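PDB 2GHS: AGR_C_1268p from Agrobacterium tumefaciens str. C58, which probably binds a single divalent metal ion as a regucalcin-like member of the SMP-30 family and may act as a gluconolactonase. Local coordinates for residues 144-149 with 165-170; 140-145 with 184-189. One frame throughout, in Å; residues are numbered along the deposited sequence.

Contact 1: 144-149 with 165-170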
loop_
_atom_site.group_PDB
_atom_site.type_symbol
_atom_site.label_atom_id
_atom_site.label_comp_id
_atom_site.label_asym_id
_atom_site.label_seq_id
_atom_site.Cartn_x
_atom_site.Cartn_y
_atom_site.Cartn_z
ATOM N N SER A 144 5.490 -14.915 6.264
ATOM C CA SER A 144 4.866 -16.151 6.734
ATOM C C SER A 144 3.671 -16.580 5.854
ATOM O O SER A 144 3.179 -17.707 5.993
ATOM C CB SER A 144 4.353 -15.949 8.153
ATOM O OG SER A 144 3.309 -14.985 8.159
ATOM N N GLY A 145 3.168 -15.683 4.998
ATOM C CA GLY A 145 2.004 -15.987 4.199
ATOM C C GLY A 145 0.722 -15.424 4.744
ATOM O O GLY A 145 -0.356 -15.698 4.195
ATOM N N ALA A 146 0.818 -14.677 5.836
ATOM C CA ALA A 146 -0.325 -13.957 6.417
ATOM C C ALA A 146 -0.354 -12.509 5.939
ATOM O O ALA A 146 0.696 -11.866 5.693
ATOM C CB ALA A 146 -0.219 -13.975 7.919
ATOM N N LEU A 147 -1.582 -12.012 5.765
ATOM C CA LEU A 147 -1.826 -10.626 5.324
ATOM C C LEU A 147 -2.054 -9.777 6.575
ATOM O O LEU A 147 -2.751 -10.208 7.482
ATOM C CB LEU A 147 -3.107 -10.599 4.463
ATOM C CG LEU A 147 -3.639 -9.217 4.040
ATOM C CD1 LEU A 147 -2.693 -8.572 3.022
ATOM C CD2 LEU A 147 -5.093 -9.334 3.432
ATOM N N TRP A 148 -1.530 -8.555 6.578
ATOM C CA TRP A 148 -2.005 -7.514 7.475
ATOM C C TRP A 148 -2.861 -6.571 6.604
ATOM O O TRP A 148 -2.420 -6.095 5.543
ATOM C CB TRP A 148 -0.867 -6.729 8.107
ATOM C CG TRP A 148 -0.162 -7.356 9.260
ATOM C CD1 TRP A 148 0.063 -8.696 9.489
ATOM C CD2 TRP A 148 0.516 -6.671 10.297
ATOM N NE1 TRP A 148 0.801 -8.868 10.625
ATOM C CE2 TRP A 148 1.095 -7.642 11.135
ATOM C CE3 TRP A 148 0.686 -5.316 10.616
ATOM C CZ2 TRP A 148 1.825 -7.307 12.273
ATOM C CZ3 TRP A 148 1.420 -4.998 11.745
ATOM C CH2 TRP A 148 1.960 -5.989 12.559
ATOM N N ILE A 149 -4.046 -6.238 7.088
ATOM C CA ILE A 149 -4.931 -5.375 6.368
ATOM C C ILE A 149 -5.632 -4.395 7.312
ATOM O O ILE A 149 -6.149 -4.796 8.358
ATOM C CB ILE A 149 -5.953 -6.225 5.551
ATOM C CG1 ILE A 149 -6.921 -5.331 4.763
ATOM C CG2 ILE A 149 -6.742 -7.154 6.434
ATOM C CD1 ILE A 149 -6.268 -4.571 3.644
ATOM N N HIS A 165 -4.988 -9.382 11.002
ATOM C CA HIS A 165 -4.107 -10.425 10.497
ATOM C C HIS A 165 -4.990 -11.483 9.907
ATOM O O HIS A 165 -5.985 -11.878 10.545
ATOM C CB HIS A 165 -3.355 -10.956 11.707
ATOM C CG HIS A 165 -2.476 -12.138 11.470
ATOM N ND1 HIS A 165 -2.939 -13.436 11.503
ATOM C CD2 HIS A 165 -1.126 -12.227 11.357
ATOM C CE1 HIS A 165 -1.915 -14.268 11.364
ATOM N NE2 HIS A 165 -0.804 -13.560 11.271
ATOM N N VAL A 166 -4.653 -11.915 8.694
ATOM C CA VAL A 166 -5.427 -12.957 7.991
ATOM C C VAL A 166 -4.468 -14.086 7.588
ATOM O O VAL A 166 -3.509 -13.864 6.869
ATOM C CB VAL A 166 -6.116 -12.411 6.765
ATOM C CG1 VAL A 166 -7.073 -13.461 6.238
ATOM C CG2 VAL A 166 -6.872 -11.092 7.085
ATOM N N ALA A 167 -4.731 -15.287 8.090
ATOM C CA ALA A 167 -3.938 -16.443 7.714
ATOM C C ALA A 167 -4.857 -17.621 7.498
ATOM O O ALA A 167 -5.641 -17.975 8.384
ATOM C CB ALA A 167 -2.971 -16.750 8.767
ATOM N N LYS A 168 -4.805 -18.179 6.290
ATOM C CA LYS A 168 -5.592 -19.341 5.922
ATOM C C LYS A 168 -7.056 -19.074 6.202
ATOM O O LYS A 168 -7.776 -19.942 6.728
ATOM C CB LYS A 168 -5.111 -20.609 6.642
ATOM C CG LYS A 168 -3.651 -20.885 6.414
ATOM C CD LYS A 168 -3.209 -22.203 6.996
ATOM C CE LYS A 168 -1.842 -22.600 6.456
ATOM N NZ LYS A 168 -0.748 -21.657 6.882
ATOM N N GLY A 169 -7.476 -17.851 5.929
ATOM C CA GLY A 169 -8.874 -17.440 6.019
ATOM C C GLY A 169 -9.363 -17.081 7.409
ATOM O O GLY A 169 -10.527 -16.735 7.563
ATOM N N LYS A 170 -8.499 -17.181 8.413
ATOM C CA LYS A 170 -8.802 -16.832 9.780
ATOM C C LYS A 170 -8.399 -15.375 10.040
ATOM O O LYS A 170 -7.241 -14.992 9.875
ATOM C CB LYS A 170 -8.071 -17.727 10.750
ATOM C CG LYS A 170 -8.517 -17.491 12.205
ATOM C CD LYS A 170 -7.777 -18.418 13.144
ATOM C CE LYS A 170 -8.036 -18.049 14.598
ATOM N NZ LYS A 170 -7.626 -19.160 15.506
HETATM O O HOH W 1 -2.052 -17.570 5.168
#

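Contact 2: 140-145 with 184-189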
loop_
_atom_site.group_PDB
_atom_site.type_symbol
_atom_site.label_atom_id
_atom_site.label_comp_id
_atom_site.label_asym_id
_atom_site.label_seq_id
_atom_site.Cartn_x
_atom_site.Cartn_y
_atom_site.Cartn_z
ATOM N N ARG A 140 -0.560 -5.272 3.542
ATOM C CA ARG A 140 0.682 -5.833 2.990
ATOM C C ARG A 140 0.884 -7.260 3.496
ATOM O O ARG A 140 0.505 -7.567 4.614
ATOM C CB ARG A 140 1.896 -4.957 3.328
ATOM C CG ARG A 140 3.118 -5.292 2.425
ATOM C CD ARG A 140 4.205 -4.279 2.435
ATOM N NE ARG A 140 3.702 -2.959 2.079
ATOM C CZ ARG A 140 3.419 -2.593 0.844
ATOM N NH1 ARG A 140 3.623 -3.431 -0.145
ATOM N NH2 ARG A 140 2.913 -1.384 0.605
HETATM N N MSE A 141 1.511 -8.089 2.667
HETATM C CA MSE A 141 1.842 -9.467 2.989
HETATM C C MSE A 141 3.092 -9.594 3.859
HETATM O O MSE A 141 4.137 -9.003 3.569
HETATM C CB MSE A 141 2.050 -10.268 1.694
HETATM C CG MSE A 141 0.799 -10.522 0.888
HETATM SE SE MSE A 141 -0.469 -11.572 1.916
HETATM C CE MSE A 141 0.732 -12.948 2.530
ATOM N N HIS A 142 2.975 -10.418 4.897
ATOM C CA HIS A 142 4.067 -10.815 5.751
ATOM C C HIS A 142 4.692 -12.085 5.125
ATOM O O HIS A 142 3.976 -12.911 4.550
ATOM C CB HIS A 142 3.538 -11.053 7.179
ATOM C CG HIS A 142 4.608 -11.429 8.143
ATOM N ND1 HIS A 142 5.037 -12.710 8.304
ATOM C CD2 HIS A 142 5.394 -10.672 8.931
ATOM C CE1 HIS A 142 6.040 -12.747 9.160
ATOM N NE2 HIS A 142 6.283 -11.510 9.564
ATOM N N PRO A 143 6.022 -12.270 5.246
ATOM C CA PRO A 143 6.644 -13.453 4.654
ATOM C C PRO A 143 6.162 -14.846 5.124
ATOM O O PRO A 143 6.401 -15.849 4.431
ATOM C CB PRO A 143 8.133 -13.242 4.887
ATOM C CG PRO A 143 8.275 -12.151 5.717
ATOM C CD PRO A 143 7.019 -11.343 5.773
ATOM N N SER A 144 5.490 -14.915 6.264
ATOM C CA SER A 144 4.866 -16.151 6.734
ATOM C C SER A 144 3.671 -16.580 5.854
ATOM O O SER A 144 3.179 -17.707 5.993
ATOM C CB SER A 144 4.353 -15.949 8.153
ATOM O OG SER A 144 3.309 -14.985 8.159
ATOM N N GLY A 145 3.168 -15.683 4.998
ATOM C CA GLY A 145 2.004 -15.987 4.199
ATOM C C GLY A 145 0.722 -15.424 4.744
ATOM O O GLY A 145 -0.356 -15.698 4.195
ATOM N N ILE A 184 1.873 0.073 6.442
ATOM C CA ILE A 184 2.097 -1.327 6.822
ATOM C C ILE A 184 3.205 -1.951 5.993
ATOM O O ILE A 184 3.161 -1.974 4.743
ATOM C CB ILE A 184 0.796 -2.135 6.706
ATOM C CG1 ILE A 184 -0.279 -1.587 7.677
ATOM C CG2 ILE A 184 1.071 -3.579 7.004
ATOM C CD1 ILE A 184 -1.634 -2.239 7.421
ATOM N N CYS A 185 4.246 -2.405 6.689
ATOM C CA CYS A 185 5.336 -3.103 6.036
ATOM C C CYS A 185 6.167 -3.825 7.082
ATOM O O CYS A 185 5.894 -3.748 8.270
ATOM C CB CYS A 185 6.212 -2.129 5.212
ATOM S SG CYS A 185 6.979 -0.838 6.151
ATOM N N PHE A 186 7.150 -4.587 6.634
ATOM C CA PHE A 186 7.863 -5.515 7.482
ATOM C C PHE A 186 9.373 -5.488 7.261
ATOM O O PHE A 186 9.845 -5.263 6.158
ATOM C CB PHE A 186 7.352 -6.961 7.264
ATOM C CG PHE A 186 5.876 -7.066 7.449
ATOM C CD1 PHE A 186 5.315 -7.070 8.712
ATOM C CD2 PHE A 186 5.045 -7.120 6.352
ATOM C CE1 PHE A 186 3.917 -7.101 8.858
ATOM C CE2 PHE A 186 3.664 -7.156 6.463
ATOM C CZ PHE A 186 3.079 -7.137 7.725
ATOM N N SER A 187 10.129 -5.752 8.314
ATOM C CA SER A 187 11.580 -5.811 8.232
ATOM C C SER A 187 12.045 -6.992 7.395
ATOM O O SER A 187 11.270 -7.954 7.188
ATOM C CB SER A 187 12.148 -5.880 9.639
ATOM O OG SER A 187 11.865 -7.120 10.243
ATOM N N PRO A 188 13.310 -6.974 6.947
ATOM C CA PRO A 188 13.791 -8.026 6.071
ATOM C C PRO A 188 13.678 -9.438 6.614
ATOM O O PRO A 188 13.388 -10.354 5.860
ATOM C CB PRO A 188 15.264 -7.651 5.840
ATOM C CG PRO A 188 15.271 -6.163 5.941
ATOM C CD PRO A 188 14.333 -5.907 7.126
ATOM N N ASP A 189 13.813 -9.620 7.927
ATOM C CA ASP A 189 13.696 -10.970 8.458
ATOM C C ASP A 189 12.313 -11.320 8.958
ATOM O O ASP A 189 12.141 -12.408 9.486
ATOM C CB ASP A 189 14.761 -11.232 9.484
ATOM C CG ASP A 189 14.610 -10.431 10.734
ATOM O OD1 ASP A 189 13.655 -9.656 10.904
ATOM O OD2 ASP A 189 15.543 -10.558 11.572
HETATM O O HOH W 2 1.944 0.120 3.153
#

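Contact 1: 144-149 with 165-170
A146 pushes its methyl into the angle between H165 and A167: CB sits 3.4 Å from H165 NE2, obliquely to the imidazole, and 4.0 Å from A167 CB. CG of H165 stands anti to the backbone N (chi1 174°), which carries the ring out beside A146, and the CD2 corner of the ring meets the indole of W148, with CD2 to W148 NE1 at 3.9 Å. The two aromatic groups meet rim to rim, neither lying over the other, with planes at 62°. H165 NE2 and W148 NE1 both find partners beyond the pair, T212 O and G213 O. Between these side chains and those of L147 and V166 runs the backbone of an antiparallel beta hairpin, strands 147-153 and 161-167, two neighbouring strands of one blade of the beta-propeller expected for this family. L147 and V166 are its hydrogen-bonded pair here, L147 N to V166 O at 2.9 Å and V166 N to L147 O at 2.8 Å, while W148 and H165 form the non-hydrogen-bonded pair. On the L147 face, V166 sets its CB against L147 CB at 4.2 Å, while its CG2 branch lies side by side with I149 CG2 at 4.0 Å, the two side chains pointing the same way. Where the strands part, a water donates to G145 O and accepts from K168 N, at the type I' turn from A167 to K170.

Contact 2: 140-145 with 184-189
H142 turns the edge of its imidazole onto the face of F186, a T-shaped pair with planes at 83° and CD2 only 3.6 Å from F186 CD1, toward the rim of the phenyl ring. The CB of H142 also sits over that ring, a CH-pi contact 4.1 Å from its centroid, so both the stem and the edge of the histidine rest on F186. Main-chain oxygens approach the phenyl ring as well: R140 O lies at its edge, near the ring plane, and M141 O comes obliquely to CE2 at 3.5 Å. Further along, R140 reaches over to the backbone of 184-186. Its chain bends at chi3 (-55°), and NE donates to I184 O at 2.9 Å, nearly in the guanidinium plane and in the carbonyl plane. A water lies between R140 NH2 and I184 O, accepting from the first and able to donate to the carbonyl as well. The other arm, NH1, makes a salt bridge with E321.

One shell out, the imidazole is held at both nitrogens. S144 N, tilted from the ring plane, donates to ND1 at 3.0 Å, and S144 OG is bonded to ND1 at 2.9 Å, inside the type I turn from H142 to G145; NE2 bonds to G190 O, and P143 CD lies over the centre of one ring face. Together the bonds at ND1 and NE2 help hold the ring's rotation. Near the R140 end, I184 N bonds to D138, and N182 and E52, predicted metal ligands, are close to I184 and R140 respectively. The contact packs strand 134-141 against 184-186, consistent with inner strands of adjacent propeller blades meeting, with W148 of strand 147-153 edge-to-face with F186 and strand 231-237 packing on R140 and C185.

How the contacts relate
Both contacts are buried, and they share S144 and G145 in the turn that leads from strand 134-141 into 147-153. Contact 1 lies within one blade and joins direct neighbours, so paired backbone bonds carry it, with apolar side chains on one face and a tryptophan–histidine pair on the other. Contact 2 joins that blade's first strand to the first strand of what is probably the next blade, and side chains do the work: an arginine-to-carbonyl bond, a water between and crossed rings. The two are tied through the backbone, where R140 N probably bonds to W148 O. Contact 2 lies closer to the chain's centre and the predicted metal ligands; contact 1 reaches outward to an exposed turn.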